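Local structure of hybrid kinase (Caulobacter vibrioides, 6QRL) at residues Ala1-Pro14 and Ala28-Ala42. The protein is a hybrid histidine kinase that probably autophosphorylates from ATP and is activated by cyclic di-GMP, bound here to its pseudo-receiver domain. Numbering follows the deposited sequence.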
# COMPACT_ATOMS: atom_id res chain seq x y z
N ALA A 1 -17.80 11.17 9.02
CA ALA A 1 -17.73 9.69 8.89
C ALA A 1 -17.15 9.28 7.51
O ALA A 1 -17.35 8.10 7.14
CB ALA A 1 -19.11 9.09 9.13
N ALA A 2 -16.46 10.18 6.80
CA ALA A 2 -15.71 9.90 5.54
C ALA A 2 -14.29 10.43 5.66
O ALA A 2 -13.92 11.42 5.01
CB ALA A 2 -16.42 10.51 4.34
N PRO A 3 -13.45 9.81 6.52
CA PRO A 3 -12.11 10.34 6.78
C PRO A 3 -11.16 10.27 5.57
O PRO A 3 -10.17 10.94 5.60
CB PRO A 3 -11.61 9.47 7.95
CG PRO A 3 -12.36 8.14 7.77
CD PRO A 3 -13.73 8.57 7.28
N LEU A 4 -11.48 9.48 4.55
CA LEU A 4 -10.65 9.37 3.31
C LEU A 4 -11.30 10.14 2.15
O LEU A 4 -10.87 9.89 0.98
CB LEU A 4 -10.47 7.90 2.93
CG LEU A 4 -9.62 7.05 3.87
CD1 LEU A 4 -9.36 5.68 3.25
CD2 LEU A 4 -8.32 7.75 4.25
N GLU A 5 -12.27 11.02 2.40
CA GLU A 5 -12.88 11.83 1.30
C GLU A 5 -11.76 12.50 0.48
O GLU A 5 -10.92 13.18 1.06
CB GLU A 5 -13.91 12.83 1.84
CG GLU A 5 -14.54 13.74 0.78
CD GLU A 5 -15.32 13.10 -0.37
OE1 GLU A 5 -15.53 11.85 -0.37
OE2 GLU A 5 -15.74 13.87 -1.29
N GLY A 6 -11.74 12.27 -0.83
CA GLY A 6 -10.82 12.94 -1.78
C GLY A 6 -9.44 12.30 -1.77
O GLY A 6 -8.50 12.98 -2.26
N ARG A 7 -9.29 11.11 -1.18
CA ARG A 7 -7.98 10.40 -1.16
C ARG A 7 -8.02 9.21 -2.12
O ARG A 7 -9.06 8.51 -2.16
CB ARG A 7 -7.60 10.05 0.27
CG ARG A 7 -7.12 11.27 1.05
CD ARG A 7 -7.66 11.37 2.46
NE ARG A 7 -7.40 12.65 3.14
CZ ARG A 7 -6.19 13.15 3.44
NH1 ARG A 7 -5.08 12.49 3.12
NH2 ARG A 7 -6.09 14.31 4.06
N ASN A 8 -6.93 9.00 -2.86
CA ASN A 8 -6.74 7.85 -3.77
C ASN A 8 -5.87 6.80 -3.08
O ASN A 8 -4.84 7.14 -2.50
CB ASN A 8 -6.15 8.33 -5.10
CG ASN A 8 -7.09 9.25 -5.84
OD1 ASN A 8 -8.29 8.97 -5.97
ND2 ASN A 8 -6.54 10.34 -6.35
N VAL A 9 -6.31 5.54 -3.12
CA VAL A 9 -5.59 4.40 -2.48
C VAL A 9 -5.62 3.22 -3.44
O VAL A 9 -6.74 2.79 -3.80
CB VAL A 9 -6.22 4.01 -1.13
CG1 VAL A 9 -5.35 2.98 -0.43
CG2 VAL A 9 -6.53 5.21 -0.24
N ALA A 10 -4.45 2.73 -3.84
CA ALA A 10 -4.27 1.48 -4.63
C ALA A 10 -4.13 0.28 -3.69
O ALA A 10 -3.55 0.44 -2.58
CB ALA A 10 -3.07 1.61 -5.53
N ILE A 11 -4.62 -0.88 -4.12
CA ILE A 11 -4.37 -2.19 -3.43
C ILE A 11 -3.75 -3.12 -4.47
O ILE A 11 -4.40 -3.43 -5.45
CB ILE A 11 -5.64 -2.78 -2.76
CG1 ILE A 11 -5.38 -4.19 -2.23
CG2 ILE A 11 -6.88 -2.73 -3.65
CD1 ILE A 11 -4.38 -4.22 -1.08
N ALA A 12 -2.46 -3.41 -4.32
CA ALA A 12 -1.70 -4.40 -5.11
C ALA A 12 -1.70 -5.73 -4.35
O ALA A 12 -1.08 -5.85 -3.29
CB ALA A 12 -0.31 -3.91 -5.34
N SER A 13 -2.43 -6.71 -4.85
CA SER A 13 -2.51 -8.06 -4.24
C SER A 13 -2.82 -9.08 -5.31
O SER A 13 -3.70 -8.85 -6.14
CB SER A 13 -3.54 -8.12 -3.14
OG SER A 13 -3.68 -9.46 -2.68
N PRO A 14 -2.18 -10.27 -5.25
CA PRO A 14 -2.52 -11.35 -6.17
C PRO A 14 -3.80 -12.08 -5.73
O PRO A 14 -4.23 -12.92 -6.44
CB PRO A 14 -1.33 -12.31 -6.05
CG PRO A 14 -0.83 -12.08 -4.61
CD PRO A 14 -1.11 -10.63 -4.31
N ALA A 28 -15.85 2.64 1.68
CA ALA A 28 -16.75 2.86 2.84
C ALA A 28 -16.22 4.00 3.74
O ALA A 28 -17.06 4.69 4.35
CB ALA A 28 -16.94 1.57 3.63
N ALA A 29 -14.90 4.22 3.77
CA ALA A 29 -14.23 5.34 4.48
C ALA A 29 -14.21 6.62 3.62
O ALA A 29 -13.66 7.63 4.09
CB ALA A 29 -12.83 4.92 4.86
N GLY A 30 -14.81 6.61 2.42
CA GLY A 30 -14.96 7.79 1.54
C GLY A 30 -13.84 7.93 0.52
O GLY A 30 -13.87 8.89 -0.25
N GLY A 31 -12.88 7.01 0.47
CA GLY A 31 -11.74 7.06 -0.48
C GLY A 31 -12.11 6.53 -1.85
O GLY A 31 -13.21 5.97 -1.99
N ARG A 32 -11.21 6.68 -2.82
CA ARG A 32 -11.32 6.04 -4.17
C ARG A 32 -10.28 4.92 -4.26
O ARG A 32 -9.09 5.21 -4.00
CB ARG A 32 -11.10 7.07 -5.28
CG ARG A 32 -12.39 7.70 -5.80
CD ARG A 32 -12.24 8.51 -7.10
NE ARG A 32 -12.44 9.94 -6.84
CZ ARG A 32 -11.65 10.72 -6.08
NH1 ARG A 32 -10.57 10.24 -5.49
NH2 ARG A 32 -11.97 11.99 -5.90
N ALA A 33 -10.74 3.71 -4.62
CA ALA A 33 -9.94 2.45 -4.61
C ALA A 33 -9.47 2.12 -6.03
O ALA A 33 -10.27 2.24 -6.94
CB ALA A 33 -10.74 1.30 -4.03
N TYR A 34 -8.20 1.73 -6.18
CA TYR A 34 -7.56 1.31 -7.45
C TYR A 34 -6.97 -0.09 -7.25
O TYR A 34 -5.89 -0.21 -6.67
CB TYR A 34 -6.53 2.36 -7.93
CG TYR A 34 -7.20 3.68 -8.22
CD1 TYR A 34 -7.40 4.57 -7.19
CD2 TYR A 34 -7.73 3.99 -9.47
CE1 TYR A 34 -8.07 5.77 -7.40
CE2 TYR A 34 -8.41 5.18 -9.69
CZ TYR A 34 -8.57 6.08 -8.65
OH TYR A 34 -9.27 7.24 -8.78
N ALA A 35 -7.70 -1.14 -7.66
CA ALA A 35 -7.30 -2.56 -7.43
C ALA A 35 -6.31 -2.98 -8.51
O ALA A 35 -6.54 -2.67 -9.67
CB ALA A 35 -8.53 -3.44 -7.46
N ALA A 36 -5.22 -3.65 -8.14
CA ALA A 36 -4.21 -4.14 -9.10
C ALA A 36 -3.64 -5.49 -8.65
O ALA A 36 -3.63 -5.77 -7.43
CB ALA A 36 -3.14 -3.10 -9.22
N VAL A 37 -3.11 -6.28 -9.58
CA VAL A 37 -2.57 -7.63 -9.21
C VAL A 37 -1.14 -7.54 -8.68
O VAL A 37 -0.70 -8.51 -8.08
CB VAL A 37 -2.63 -8.66 -10.36
CG1 VAL A 37 -4.04 -9.03 -10.68
CG2 VAL A 37 -1.82 -8.21 -11.57
N ASP A 38 -0.41 -6.45 -8.93
CA ASP A 38 1.03 -6.36 -8.51
C ASP A 38 1.48 -4.90 -8.49
O ASP A 38 0.67 -4.03 -8.85
CB ASP A 38 1.94 -7.25 -9.36
CG ASP A 38 1.97 -6.92 -10.84
OD1 ASP A 38 1.66 -5.78 -11.23
OD2 ASP A 38 2.37 -7.81 -11.61
N ILE A 39 2.72 -4.62 -8.12
CA ILE A 39 3.21 -3.23 -7.99
C ILE A 39 3.22 -2.54 -9.36
O ILE A 39 2.70 -1.41 -9.43
CB ILE A 39 4.59 -3.21 -7.31
CG1 ILE A 39 4.49 -3.75 -5.88
CG2 ILE A 39 5.17 -1.81 -7.38
CD1 ILE A 39 5.83 -4.06 -5.24
N ALA A 40 3.76 -3.16 -10.41
CA ALA A 40 3.78 -2.52 -11.76
C ALA A 40 2.34 -2.12 -12.15
O ALA A 40 2.15 -0.97 -12.55
CB ALA A 40 4.44 -3.40 -12.79
N SER A 41 1.34 -2.98 -11.97
CA SER A 41 -0.04 -2.69 -12.45
C SER A 41 -0.67 -1.60 -11.57
O SER A 41 -1.46 -0.79 -12.06
CB SER A 41 -0.86 -3.96 -12.56
OG SER A 41 -1.00 -4.58 -11.28
N ALA A 42 -0.31 -1.53 -10.29
CA ALA A 42 -0.74 -0.45 -9.36
C ALA A 42 -0.16 0.89 -9.82
O ALA A 42 -0.91 1.87 -9.86
CB ALA A 42 -0.31 -0.80 -7.96
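Asn8 OD1 is approached by two side chains of the neighbouring strand: Arg32 NH1 lies 2.7 Å away, OD1 sitting near the guanidinium plane, at its edge, and Tyr34 OH gives it a weak hydrogen bond of 3.4 Å. Arg32 runs alongside the asparagine, bending at chi3 (-111°) to bring its guanidinium back to the amide. The tyrosine ring stands nearly upright to that amide, its plane turned 81° away, and OD1 lies at the ring's edge, near its plane. Asparagine suits this place because its other end, ND2, can donate to Asp49.

Beneath these side chains, strands 8-12 and 32-36 run parallel. Arg7 O accepts from Arg32 N at 2.9 Å, and Ile11 O from Ala36 N at 2.8 Å; between them, Val9 and Tyr34 carry the alternating ladder. Small residues fit the face shared with Asn8: Ala12 CB comes within 4.1 Å of Ala42 CB, letting helix 39-45 lie close. On the other face Val9 packs on helices 16-28 and 103-111.

Gly30, with positive phi, ends helix 16-28 in a Schellman motif, and the preceding Ala29 O accepts from Leu4 N at 2.9 Å. Leu4 CD1 also covers Ala29 CB at 3.9 Å. Backbone bonds thus fix the first beta-alpha-beta unit of the receiver fold, while the Asn8 amide, held by Asp49 through ND2, offers its oxygen to Tyr34's weak bond beside the Arg32 guanidinium.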